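PDB 3DD7: death on curing protein from Enterobacteria phage P1, which acts as the toxin of the Phd-Doc toxin-antitoxin pair, probably by blocking translation at the ribosome, and is inhibited by its antitoxin partner Phd. Local coordinates for residues 11-16 and 69-74; 48-53 and 117-122; 53-58 and 78-83; 58-63 and 109-114. The protein carries 2 engineered substitutions. All blocks are in the same frame, centred on the assembly; numbering follows the deposited sequence. Where two conformers were deposited one is given.

Contact 1: 11-16 and 69-74; sequences ALHDAN and NDANKR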
loop_
_atom_site.group_PDB
_atom_site.type_symbol
_atom_site.label_atom_id
_atom_site.label_comp_id
_atom_site.label_asym_id
_atom_site.label_seq_id
_atom_site.Cartn_x
_atom_site.Cartn_y
_atom_site.Cartn_z
ATOM N N ALA A 11 -8.410 -7.288 -4.559
ATOM C CA ALA A 11 -8.936 -8.220 -3.556
ATOM C C ALA A 11 -8.603 -7.726 -2.140
ATOM O O ALA A 11 -9.424 -7.828 -1.220
ATOM C CB ALA A 11 -8.391 -9.612 -3.781
ATOM N N LEU A 12 -7.403 -7.179 -1.979
ATOM C CA LEU A 12 -6.973 -6.658 -0.686
ATOM C C LEU A 12 -7.862 -5.479 -0.282
ATOM O O LEU A 12 -8.349 -5.426 0.841
ATOM C CB LEU A 12 -5.506 -6.231 -0.734
ATOM C CG LEU A 12 -4.851 -5.741 0.560
ATOM C CD1 LEU A 12 -3.331 -5.808 0.401
ATOM C CD2 LEU A 12 -5.276 -4.298 0.945
ATOM N N HIS A 13 -8.071 -4.542 -1.199
ATOM C CA HIS A 13 -9.061 -3.475 -0.983
ATOM C C HIS A 13 -10.437 -4.004 -0.571
ATOM O O HIS A 13 -11.026 -3.526 0.404
ATOM C CB HIS A 13 -9.192 -2.609 -2.232
ATOM C CG HIS A 13 -10.383 -1.698 -2.216
ATOM N ND1 HIS A 13 -11.612 -2.068 -2.712
ATOM C CD2 HIS A 13 -10.513 -0.415 -1.815
ATOM C CE1 HIS A 13 -12.459 -1.065 -2.588
ATOM N NE2 HIS A 13 -11.818 -0.046 -2.045
ATOM N N ASP A 14 -10.954 -4.972 -1.323
ATOM C CA ASP A 14 -12.336 -5.410 -1.117
ATOM C C ASP A 14 -12.446 -6.097 0.253
ATOM O O ASP A 14 -13.424 -5.908 0.977
ATOM C CB ASP A 14 -12.750 -6.349 -2.239
ATOM C CG ASP A 14 -12.930 -5.638 -3.570
ATOM O OD1 ASP A 14 -12.919 -4.377 -3.608
ATOM O OD2 ASP A 14 -13.108 -6.374 -4.571
ATOM N N ALA A 15 -11.418 -6.861 0.625
ATOM C CA ALA A 15 -11.406 -7.507 1.960
ATOM C C ALA A 15 -11.343 -6.470 3.086
ATOM O O ALA A 15 -11.941 -6.648 4.157
ATOM C CB ALA A 15 -10.257 -8.478 2.061
ATOM N N ASN A 16 -10.610 -5.392 2.833
ATOM C CA ASN A 16 -10.470 -4.309 3.788
ATOM C C ASN A 16 -11.804 -3.570 3.964
ATOM O O ASN A 16 -12.220 -3.242 5.095
ATOM C CB ASN A 16 -9.387 -3.347 3.316
ATOM C CG ASN A 16 -9.001 -2.389 4.389
ATOM O OD1 ASN A 16 -9.676 -1.413 4.614
ATOM N ND2 ASN A 16 -7.925 -2.680 5.072
ATOM N N ASN A 69 -13.290 3.939 -4.949
ATOM C CA ASN A 69 -14.199 4.939 -4.415
ATOM C C ASN A 69 -13.855 5.282 -2.975
ATOM O O ASN A 69 -14.131 6.386 -2.505
ATOM C CB ASN A 69 -15.624 4.416 -4.462
ATOM C CG ASN A 69 -16.142 4.237 -5.887
ATOM O OD1 ASN A 69 -16.763 3.219 -6.204
ATOM N ND2 ASN A 69 -15.913 5.220 -6.732
ATOM N N ASP A 70 -13.268 4.319 -2.278
ATOM C CA ASP A 70 -12.962 4.483 -0.863
ATOM C C ASP A 70 -11.833 3.541 -0.474
ATOM O O ASP A 70 -11.517 2.605 -1.207
ATOM C CB ASP A 70 -14.225 4.206 -0.031
ATOM C CG ASP A 70 -14.185 4.835 1.358
ATOM O OD1 ASP A 70 -13.183 5.488 1.693
ATOM O OD2 ASP A 70 -15.178 4.669 2.109
ATOM N N ALA A 71 -11.240 3.820 0.683
ATOM C CA ALA A 71 -10.183 3.016 1.289
ATOM C C ALA A 71 -8.927 2.951 0.409
ATOM O O ALA A 71 -8.203 1.955 0.413
ATOM C CB ALA A 71 -10.701 1.611 1.640
ATOM N N ASN A 72 -8.673 4.012 -0.360
ATOM C CA ASN A 72 -7.425 4.100 -1.103
ATOM C C ASN A 72 -6.218 4.172 -0.186
ATOM O O ASN A 72 -5.197 3.520 -0.441
ATOM C CB ASN A 72 -7.439 5.304 -2.044
ATOM C CG ASN A 72 -8.441 5.157 -3.141
ATOM O OD1 ASN A 72 -8.286 4.329 -4.015
ATOM N ND2 ASN A 72 -9.469 6.002 -3.123
ATOM N N LYS A 73 -6.318 4.973 0.867
ATOM C CA LYS A 73 -5.184 5.084 1.796
ATOM C C LYS A 73 -4.949 3.766 2.532
ATOM O O LYS A 73 -3.801 3.310 2.645
ATOM C CB LYS A 73 -5.354 6.249 2.771
ATOM C CG LYS A 73 -5.324 7.632 2.089
ATOM C CD LYS A 73 -5.548 8.748 3.093
ATOM C CE LYS A 73 -6.960 8.750 3.700
ATOM N NZ LYS A 73 -7.920 9.379 2.748
ATOM N N ARG A 74 -6.024 3.148 3.020
ATOM C CA ARG A 74 -5.879 1.842 3.676
ATOM C C ARG A 74 -5.234 0.830 2.741
ATOM O O ARG A 74 -4.322 0.093 3.145
ATOM C CB ARG A 74 -7.218 1.330 4.204
ATOM C CG ARG A 74 -7.570 1.911 5.559
ATOM C CD ARG A 74 -8.970 1.410 5.958
ATOM N NE ARG A 74 -10.039 2.220 5.373
ATOM C CZ ARG A 74 -11.279 1.786 5.119
ATOM N NH1 ARG A 74 -11.598 0.510 5.281
ATOM N NH2 ARG A 74 -12.195 2.631 4.664
#

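Contact 2: 48-53 and 117-122; sequences ITDLFE and TLRRLY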
loop_
_atom_site.group_PDB
_atom_site.type_symbol
_atom_site.label_atom_id
_atom_site.label_comp_id
_atom_site.label_asym_id
_atom_site.label_seq_id
_atom_site.Cartn_x
_atom_site.Cartn_y
_atom_site.Cartn_z
ATOM N N ILE A 48 15.357 -0.852 -9.434
ATOM C CA ILE A 48 15.180 -0.598 -8.006
ATOM C C ILE A 48 15.201 -1.926 -7.255
ATOM O O ILE A 48 14.288 -2.741 -7.401
ATOM C CB ILE A 48 13.868 0.155 -7.729
ATOM C CG1 ILE A 48 13.805 1.445 -8.579
ATOM C CG2 ILE A 48 13.740 0.420 -6.228
ATOM C CD1 ILE A 48 12.494 2.236 -8.489
ATOM N N THR A 49 16.239 -2.140 -6.453
ATOM C CA THR A 49 16.372 -3.391 -5.713
ATOM C C THR A 49 16.098 -3.184 -4.224
ATOM O O THR A 49 15.969 -4.143 -3.461
ATOM C CB THR A 49 17.772 -4.032 -5.905
ATOM O OG1 THR A 49 18.789 -3.102 -5.505
ATOM C CG2 THR A 49 17.995 -4.426 -7.359
ATOM N N ASP A 50 16.029 -1.925 -3.812
ATOM C CA ASP A 50 15.787 -1.608 -2.418
ATOM C C ASP A 50 14.320 -1.828 -2.070
ATOM O O ASP A 50 13.451 -1.145 -2.609
ATOM C CB ASP A 50 16.183 -0.161 -2.142
ATOM C CG ASP A 50 16.127 0.173 -0.674
ATOM O OD1 ASP A 50 15.023 0.178 -0.113
ATOM O OD2 ASP A 50 17.193 0.420 -0.068
ATOM N N LEU A 51 14.060 -2.768 -1.157
ATOM C CA LEU A 51 12.694 -3.167 -0.826
ATOM C C LEU A 51 11.893 -1.995 -0.294
ATOM O O LEU A 51 10.706 -1.876 -0.584
ATOM C CB LEU A 51 12.690 -4.310 0.185
ATOM C CG LEU A 51 13.111 -5.662 -0.394
ATOM C CD1 LEU A 51 13.029 -6.698 0.729
ATOM C CD2 LEU A 51 12.227 -6.073 -1.585
ATOM N N PHE A 52 12.547 -1.108 0.447
ATOM C CA PHE A 52 11.820 0.030 1.027
ATOM C C PHE A 52 11.420 1.068 -0.007
ATOM O O PHE A 52 10.327 1.653 0.103
ATOM C CB PHE A 52 12.589 0.614 2.202
ATOM C CG PHE A 52 12.734 -0.368 3.316
ATOM C CD1 PHE A 52 11.622 -0.714 4.090
ATOM C CD2 PHE A 52 13.935 -1.035 3.533
ATOM C CE1 PHE A 52 11.727 -1.666 5.096
ATOM C CE2 PHE A 52 14.041 -1.991 4.546
ATOM C CZ PHE A 52 12.945 -2.302 5.328
ATOM N N GLU A 53 12.279 1.276 -1.008
ATOM C CA GLU A 53 11.922 2.154 -2.131
ATOM C C GLU A 53 10.744 1.574 -2.907
ATOM O O GLU A 53 9.801 2.286 -3.229
ATOM C CB GLU A 53 13.090 2.434 -3.094
ATOM C CG GLU A 53 13.164 3.958 -3.428
ATOM C CD GLU A 53 13.173 4.347 -4.912
ATOM O OE1 GLU A 53 12.264 5.120 -5.315
ATOM O OE2 GLU A 53 14.097 3.955 -5.668
ATOM N N THR A 117 11.116 6.498 5.871
ATOM C CA THR A 117 10.356 6.205 7.079
ATOM C C THR A 117 10.153 4.698 7.245
ATOM O O THR A 117 10.341 4.155 8.337
ATOM C CB THR A 117 9.017 6.955 7.096
ATOM O OG1 THR A 117 9.288 8.363 7.002
ATOM C CG2 THR A 117 8.252 6.673 8.380
ATOM N N LEU A 118 9.752 4.030 6.172
ATOM C CA LEU A 118 9.565 2.573 6.223
ATOM C C LEU A 118 10.877 1.882 6.611
ATOM O O LEU A 118 10.870 0.911 7.378
ATOM C CB LEU A 118 9.066 2.036 4.876
ATOM C CG LEU A 118 7.677 2.508 4.428
ATOM C CD1 LEU A 118 7.314 1.864 3.073
ATOM C CD2 LEU A 118 6.646 2.226 5.471
ATOM N N ARG A 119 11.996 2.374 6.078
ATOM C CA ARG A 119 13.301 1.783 6.380
ATOM C C ARG A 119 13.647 1.963 7.866
ATOM O O ARG A 119 14.188 1.050 8.501
ATOM C CB ARG A 119 14.391 2.388 5.485
ATOM C CG ARG A 119 15.759 1.694 5.571
ATOM C CD ARG A 119 16.773 2.378 4.644
ATOM N NE ARG A 119 16.452 2.148 3.235
ATOM C CZ ARG A 119 15.940 3.066 2.422
ATOM N NH1 ARG A 119 15.681 4.291 2.866
ATOM N NH2 ARG A 119 15.675 2.765 1.167
ATOM N N ARG A 120 13.347 3.139 8.419
ATOM C CA ARG A 120 13.565 3.347 9.851
ATOM C C ARG A 120 12.716 2.385 10.664
ATOM O O ARG A 120 13.214 1.752 11.591
ATOM C CB ARG A 120 13.284 4.786 10.277
ATOM C CG ARG A 120 13.160 4.976 11.787
ATOM C CD ARG A 120 13.143 6.438 12.165
ATOM N NE ARG A 120 12.008 7.174 11.608
ATOM C CZ ARG A 120 10.791 7.191 12.163
ATOM N NH1 ARG A 120 10.541 6.488 13.264
ATOM N NH2 ARG A 120 9.814 7.911 11.615
ATOM N N LEU A 121 11.434 2.287 10.314
ATOM C CA LEU A 121 10.505 1.455 11.071
ATOM C C LEU A 121 10.862 -0.023 11.002
ATOM O O LEU A 121 10.904 -0.692 12.039
ATOM C CB LEU A 121 9.058 1.681 10.610
ATOM C CG LEU A 121 8.449 3.036 11.004
ATOM C CD1 LEU A 121 7.109 3.228 10.329
ATOM C CD2 LEU A 121 8.309 3.162 12.543
ATOM N N TYR A 122 11.137 -0.515 9.793
ATOM C CA TYR A 122 11.199 -1.967 9.544
ATOM C C TYR A 122 12.534 -2.557 9.103
ATOM O O TYR A 122 12.656 -3.774 9.055
ATOM C CB TYR A 122 10.110 -2.399 8.542
ATOM C CG TYR A 122 8.760 -1.894 8.935
ATOM C CD1 TYR A 122 8.167 -2.332 10.114
ATOM C CD2 TYR A 122 8.086 -0.956 8.158
ATOM C CE1 TYR A 122 6.923 -1.839 10.532
ATOM C CE2 TYR A 122 6.840 -0.455 8.561
ATOM C CZ TYR A 122 6.267 -0.910 9.746
ATOM O OH TYR A 122 5.050 -0.429 10.152
#

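Contact 3: 53-58 and 78-83; sequences EVSATY and NSALLF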
loop_
_atom_site.group_PDB
_atom_site.type_symbol
_atom_site.label_atom_id
_atom_site.label_comp_id
_atom_site.label_asym_id
_atom_site.label_seq_id
_atom_site.Cartn_x
_atom_site.Cartn_y
_atom_site.Cartn_z
ATOM N N GLU A 53 12.279 1.276 -1.008
ATOM C CA GLU A 53 11.922 2.154 -2.131
ATOM C C GLU A 53 10.744 1.574 -2.907
ATOM O O GLU A 53 9.801 2.286 -3.229
ATOM C CB GLU A 53 13.090 2.434 -3.094
ATOM C CG GLU A 53 13.164 3.958 -3.428
ATOM C CD GLU A 53 13.173 4.347 -4.912
ATOM O OE1 GLU A 53 12.264 5.120 -5.315
ATOM O OE2 GLU A 53 14.097 3.955 -5.668
ATOM N N VAL A 54 10.797 0.273 -3.185
ATOM C CA VAL A 54 9.702 -0.402 -3.887
ATOM C C VAL A 54 8.402 -0.339 -3.074
ATOM O O VAL A 54 7.376 0.058 -3.611
ATOM C CB VAL A 54 10.056 -1.842 -4.307
ATOM C CG1 VAL A 54 8.946 -2.431 -5.182
ATOM C CG2 VAL A 54 11.389 -1.848 -5.094
ATOM N N SER A 55 8.454 -0.702 -1.787
ATOM C CA SER A 55 7.274 -0.597 -0.921
ATOM C C SER A 55 6.697 0.812 -0.955
ATOM O O SER A 55 5.481 0.994 -1.069
ATOM C CB SER A 55 7.601 -0.989 0.522
ATOM O OG SER A 55 6.461 -0.858 1.357
ATOM N N ALA A 56 7.572 1.804 -0.862
ATOM C CA ALA A 56 7.145 3.207 -0.917
ATOM C C ALA A 56 6.440 3.552 -2.243
ATOM O O ALA A 56 5.485 4.336 -2.245
ATOM C CB ALA A 56 8.326 4.132 -0.692
ATOM N N THR A 57 6.931 2.990 -3.350
ATOM C CA THR A 57 6.377 3.264 -4.681
ATOM C C THR A 57 4.949 2.712 -4.744
ATOM O O THR A 57 4.028 3.410 -5.200
ATOM C CB THR A 57 7.275 2.683 -5.813
ATOM O OG1 THR A 57 8.629 3.100 -5.613
ATOM C CG2 THR A 57 6.839 3.185 -7.180
ATOM N N TYR A 58 4.749 1.486 -4.244
ATOM C CA TYR A 58 3.381 0.959 -4.107
ATOM C C TYR A 58 2.514 1.862 -3.236
ATOM O O TYR A 58 1.371 2.163 -3.593
ATOM C CB TYR A 58 3.350 -0.438 -3.506
ATOM C CG TYR A 58 3.629 -1.557 -4.489
ATOM C CD1 TYR A 58 2.626 -2.044 -5.336
ATOM C CD2 TYR A 58 4.891 -2.124 -4.565
ATOM C CE1 TYR A 58 2.887 -3.076 -6.237
ATOM C CE2 TYR A 58 5.166 -3.174 -5.440
ATOM C CZ TYR A 58 4.163 -3.639 -6.285
ATOM O OH TYR A 58 4.432 -4.669 -7.165
ATOM N N ASN A 78 -1.633 -1.035 3.511
ATOM C CA ASN A 78 -1.622 -2.485 3.684
ATOM C C ASN A 78 -0.879 -3.184 2.547
ATOM O O ASN A 78 -0.160 -4.155 2.802
ATOM C CB ASN A 78 -3.057 -3.024 3.843
ATOM C CG ASN A 78 -3.687 -2.646 5.188
ATOM O OD1 ASN A 78 -3.663 -3.435 6.148
ATOM N ND2 ASN A 78 -4.272 -1.466 5.258
ATOM N N SER A 79 -1.005 -2.683 1.309
ATOM C CA SER A 79 -0.342 -3.307 0.157
ATOM C C SER A 79 1.179 -3.136 0.260
ATOM O O SER A 79 1.935 -4.083 0.050
ATOM C CB SER A 79 -0.878 -2.769 -1.184
ATOM O OG SER A 79 -0.565 -1.398 -1.383
ATOM N N ALA A 80 1.615 -1.923 0.613
ATOM C CA ALA A 80 3.044 -1.639 0.819
ATOM C C ALA A 80 3.629 -2.588 1.856
ATOM O O ALA A 80 4.733 -3.116 1.689
ATOM C CB ALA A 80 3.247 -0.181 1.271
ATOM N N LEU A 81 2.864 -2.839 2.914
ATOM C CA LEU A 81 3.377 -3.648 4.017
ATOM C C LEU A 81 3.271 -5.141 3.685
ATOM O O LEU A 81 4.134 -5.944 4.068
ATOM C CB LEU A 81 2.707 -3.257 5.340
ATOM C CG LEU A 81 3.473 -2.161 6.109
ATOM C CD1 LEU A 81 3.818 -0.867 5.340
ATOM C CD2 LEU A 81 2.836 -1.831 7.474
ATOM N N LEU A 82 2.240 -5.490 2.919
ATOM C CA LEU A 82 2.130 -6.841 2.363
ATOM C C LEU A 82 3.336 -7.139 1.477
ATOM O O LEU A 82 3.931 -8.229 1.546
ATOM C CB LEU A 82 0.829 -6.999 1.571
ATOM C CG LEU A 82 0.594 -8.373 0.928
ATOM C CD1 LEU A 82 0.615 -9.512 1.945
ATOM C CD2 LEU A 82 -0.704 -8.376 0.085
ATOM N N PHE A 83 3.686 -6.164 0.642
ATOM C CA PHE A 83 4.857 -6.253 -0.194
ATOM C C PHE A 83 6.108 -6.536 0.655
ATOM O O PHE A 83 6.854 -7.481 0.369
ATOM C CB PHE A 83 5.040 -4.994 -1.043
ATOM C CG PHE A 83 6.356 -4.967 -1.739
ATOM C CD1 PHE A 83 6.531 -5.656 -2.945
ATOM C CD2 PHE A 83 7.445 -4.324 -1.161
ATOM C CE1 PHE A 83 7.741 -5.671 -3.564
ATOM C CE2 PHE A 83 8.688 -4.358 -1.782
ATOM C CZ PHE A 83 8.830 -5.031 -2.993
#

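Contact 4: 58-63 and 109-114; sequences YLVATA and ISVSSV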
loop_
_atom_site.group_PDB
_atom_site.type_symbol
_atom_site.label_atom_id
_atom_site.label_comp_id
_atom_site.label_asym_id
_atom_site.label_seq_id
_atom_site.Cartn_x
_atom_site.Cartn_y
_atom_site.Cartn_z
ATOM N N TYR A 58 4.749 1.486 -4.244
ATOM C CA TYR A 58 3.381 0.959 -4.107
ATOM C C TYR A 58 2.514 1.862 -3.236
ATOM O O TYR A 58 1.371 2.163 -3.593
ATOM C CB TYR A 58 3.350 -0.438 -3.506
ATOM C CG TYR A 58 3.629 -1.557 -4.489
ATOM C CD1 TYR A 58 2.626 -2.044 -5.336
ATOM C CD2 TYR A 58 4.891 -2.124 -4.565
ATOM C CE1 TYR A 58 2.887 -3.076 -6.237
ATOM C CE2 TYR A 58 5.166 -3.174 -5.440
ATOM C CZ TYR A 58 4.163 -3.639 -6.285
ATOM O OH TYR A 58 4.432 -4.669 -7.165
ATOM N N LEU A 59 3.040 2.258 -2.080
ATOM C CA LEU A 59 2.276 3.078 -1.169
ATOM C C LEU A 59 1.854 4.392 -1.841
ATOM O O LEU A 59 0.666 4.724 -1.874
ATOM C CB LEU A 59 3.052 3.339 0.124
ATOM C CG LEU A 59 2.242 3.884 1.304
ATOM C CD1 LEU A 59 2.904 3.571 2.671
ATOM C CD2 LEU A 59 1.987 5.403 1.160
ATOM N N VAL A 60 2.819 5.141 -2.376
ATOM C CA VAL A 60 2.504 6.433 -2.988
ATOM C C VAL A 60 1.582 6.261 -4.209
ATOM O O VAL A 60 0.603 7.011 -4.377
ATOM C CB VAL A 60 3.773 7.248 -3.351
ATOM C CG1 VAL A 60 3.419 8.581 -4.052
ATOM C CG2 VAL A 60 4.603 7.543 -2.108
ATOM N N ALA A 61 1.880 5.272 -5.054
ATOM C CA ALA A 61 1.106 5.092 -6.295
ATOM C C ALA A 61 -0.382 4.836 -6.026
ATOM O O ALA A 61 -1.257 5.410 -6.695
ATOM C CB ALA A 61 1.715 3.996 -7.166
ATOM N N THR A 62 -0.670 4.011 -5.026
ATOM C CA THR A 62 -2.053 3.704 -4.672
ATOM C C THR A 62 -2.690 4.857 -3.892
ATOM O O THR A 62 -3.839 5.233 -4.152
ATOM C CB THR A 62 -2.143 2.361 -3.932
ATOM O OG1 THR A 62 -1.718 1.341 -4.843
ATOM C CG2 THR A 62 -3.567 2.057 -3.495
ATOM N N ALA A 63 -1.926 5.438 -2.974
ATOM C CA ALA A 63 -2.447 6.522 -2.159
ATOM C C ALA A 63 -2.895 7.719 -3.002
ATOM O O ALA A 63 -3.893 8.370 -2.679
ATOM C CB ALA A 63 -1.435 6.930 -1.086
ATOM N N ILE A 109 4.455 14.072 0.975
ATOM C CA ILE A 109 5.596 13.213 1.241
ATOM C C ILE A 109 5.922 12.408 -0.017
ATOM O O ILE A 109 5.055 11.730 -0.559
ATOM C CB ILE A 109 5.309 12.281 2.445
ATOM C CG1 ILE A 109 4.813 13.108 3.653
ATOM C CG2 ILE A 109 6.539 11.446 2.779
ATOM C CD1 ILE A 109 4.389 12.256 4.879
ATOM N N SER A 110 7.167 12.517 -0.482
ATOM C CA SER A 110 7.642 11.840 -1.684
ATOM C C SER A 110 7.819 10.343 -1.442
ATOM O O SER A 110 7.871 9.888 -0.307
ATOM C CB SER A 110 9.003 12.427 -2.088
ATOM O OG SER A 110 10.034 11.930 -1.238
ATOM N N VAL A 111 7.965 9.593 -2.529
ATOM C CA VAL A 111 8.371 8.192 -2.479
ATOM C C VAL A 111 9.658 8.010 -1.646
ATOM O O VAL A 111 9.673 7.203 -0.727
ATOM C CB VAL A 111 8.506 7.600 -3.914
ATOM C CG1 VAL A 111 9.147 6.198 -3.899
ATOM C CG2 VAL A 111 7.135 7.534 -4.584
ATOM N N SER A 112 10.710 8.774 -1.959
ATOM C CA SER A 112 11.985 8.706 -1.237
ATOM C C SER A 112 11.774 8.873 0.273
ATOM O O SER A 112 12.326 8.126 1.093
ATOM C CB SER A 112 12.938 9.787 -1.770
ATOM O OG SER A 112 14.178 9.770 -1.090
ATOM N N SER A 113 10.969 9.865 0.636
ATOM C CA SER A 113 10.722 10.144 2.044
ATOM C C SER A 113 9.896 9.026 2.710
ATOM O O SER A 113 10.161 8.640 3.858
ATOM C CB SER A 113 10.078 11.521 2.176
ATOM O OG SER A 113 10.924 12.511 1.581
ATOM N N VAL A 114 8.893 8.514 1.999
ATOM C CA VAL A 114 8.132 7.373 2.513
ATOM C C VAL A 114 9.064 6.176 2.736
ATOM O O VAL A 114 9.028 5.522 3.794
ATOM C CB VAL A 114 6.926 7.000 1.602
ATOM C CG1 VAL A 114 6.273 5.736 2.126
ATOM C CG2 VAL A 114 5.907 8.139 1.624
#

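Contact 1: 11-16 and 69-74
His13 and Asn16 each make one hydrogen bond to segment 69-74, tying helix 6-20 to the start of helix 72-86. His13 NE2 donates to the backbone Asp70 O at 2.8 Å, and that oxygen lies in the imidazole plane. The other ring nitrogen, His13 ND1, donates to Asp14 OD1 at 2.8 Å, which fixes the rotation of the ring. Asn16 CG lies anti to the backbone N, which points the amide at Arg74. Asn16 OD1 accepts from Arg74 NH1 at 2.8 Å. The nitrogen lies almost on the extension of the C=O bond (169°). The N-H itself is bent (132°), with OD1 tilted 33° out of the guanidinium plane.

Segment 69-74 belongs to the Fic motif, HxFx(D/E)GN(G/K)R in its common form. The motif histidine is an engineered tyrosine in this construct. Ala71 takes the usual glycine position, with a left-handed backbone, and is the N-cap of helix 72-86.

The packing is slight. Ala71 CB touches His13 CD2 at 4.0 Å. It also sits over the centre of one guanidinium face of Arg74, 3.5 Å above the plane. Gly21 O gives Arg74 NH1 a second acceptor. Asn16 ND2 hydrogen-bonds to the bound Phd peptide.

Contact 2: 48-53 and 117-122
Phe52 lays one face of its ring over the backbone of Arg119. The Arg119 CA stands 3.8 Å from the ring centroid, only 12° off the normal, a CH-pi contact. Phe52 lies in the first turn of helix 51-65, which is N-capped by Asp50, and Arg119 lies in the last turns of helix 111-122. The contact therefore joins the start of one helix to the C-terminal end of another. The ring also touches Leu118, just before Arg119, and Tyr122, a turn on. Phe52 CD1 meets Leu118 CB at 3.8 Å, and Phe52 CE1 meets Tyr122 CB at 3.9 Å. The phenol of Tyr122 leads away from Phe52, and its OH bonds to Phe92 O.

A salt bridge lies beside the ring. The Arg119 chain starts extended, with CG opposite the backbone N (chi1 -171°), then bends at chi3. This carries the guanidinium past Phe52 CB, which lies over one of its faces, and on to Asp50. The carboxylate and guanidinium planes stand 76° apart. One nitrogen, Arg119 NH2, straddles both oxygens: a weak bond to Asp50 OD1 at 3.0 Å and another to Asp50 OD2 at 3.1 Å, from above the carboxylate plane. This is not the in-plane two-nitrogen pairing.

Asp50 OD1 also caps the helix, taking a bond from Glu53 N at 3.1 Å and a weak one from Phe52 N at 2.8 Å.

Contact 3: 53-58 and 78-83
Phe83, Ser55 and Tyr58 carry most of the surface buried between helix 51-65 and helix 72-86. These two consecutive helices run antiparallel through the core of the Fic fold. Their segment axes approach to 8.2 Å at 156°.

Phe83 CG lies anti to the backbone N (chi1 170°), which sends the ring across onto helix 51-65. Its far end presses on Val54, with Phe83 CZ 3.4 Å from Val54 CG1. One side of the ring, at Phe83 CD2, rests on Ser55 CB at 3.7 Å. Tyr58 CD2 lies over one face of the Phe83 ring. The nearest atoms are Tyr58 CE2 and Phe83 CD1, 3.8 Å apart. The ring planes differ by 33°, so the pair is oblique, neither a stack nor edge-to-face. The Tyr58 hydroxyl is bound elsewhere, to His3 and the backbone of Ile4.

The CA atoms of Ser55 and Ala80 are 4.7 Å apart. Both residues are small, which lets the backbones come close, and the two rings pack beside this point. In one Ser55 conformer OG donates to Ala80 O from above the carbonyl plane; for the other this bond is doubtful. The contact thus probably rests mainly on apolar burial, with Phe83 wedged against Val54, Ser55 and Tyr58.

Contact 4: 58-63 and 109-114
The N-terminal turn of helix 111-122 packs on the middle of helix 51-65 here, with Val111 and Val114 set against Val60 and Leu59. The contact sets the last helix of the chain on helix 51-65 in the all-helical fold of the Fic/Doc family.

Val60 is the central residue. Its CG1 points opposite the backbone N (chi1 178°), which turns the other methyl, CG2, toward segment 109-114. Val60 CG2 meets Val111 CG2 at 3.5 Å. The same Val111 methyl also lies 3.6 Å from Val60 CB, so it sits over the branch point of the side chain and not merely beside one methyl. Val60 CG2 reaches the backbone as well, 3.8 Å from Val111 CA. One turn further on, Val114 CG2 approaches Val60 CG2 at 4.0 Å. The second Val114 methyl, CG1, meets Leu59 CD1, also at 4.0 Å. The two branches of Val114 thus serve two neighbouring residues of helix 51-65. Leu100 and Ala104 of helix 97-105 pack beside this pair, on Val114 and Leu59 respectively.

The Ser110 side chain serves its own helix. Ser110 is the N-cap, and its CB points away from helix 51-65. Ser113 N donates to Ser110 OG at 2.9 Å with a nearly straight N-H...O angle of 163°, so the cap meets this N-H at the helix start. The close contacts between the segments are made by carbon atoms. They carry no directional bond, so the contact probably rests on burial of apolar surface and the fit of the branched side chains.

From the N terminus, helix 6-20 opens the first loop, which contact 1 closes at the start of helix 72-86. Segment 48-53 opens a longer loop, closed last by contact 2 at the C-terminal end of helix 111-122. Contacts 3 and 4 both nest inside that loop. They cross each other and share Tyr58. Contact 1 crosses all three. Helix 51-65 takes part in contacts 2, 3 and 4, meeting helix 72-86 in one and helix 111-122 in two. Helix 72-86 carries the tie on to helix 6-20, where Leu12 packs on Leu82. Contacts 1 and 2 lie on opposite sides of the chain's centre, their own centres about 22 Å apart.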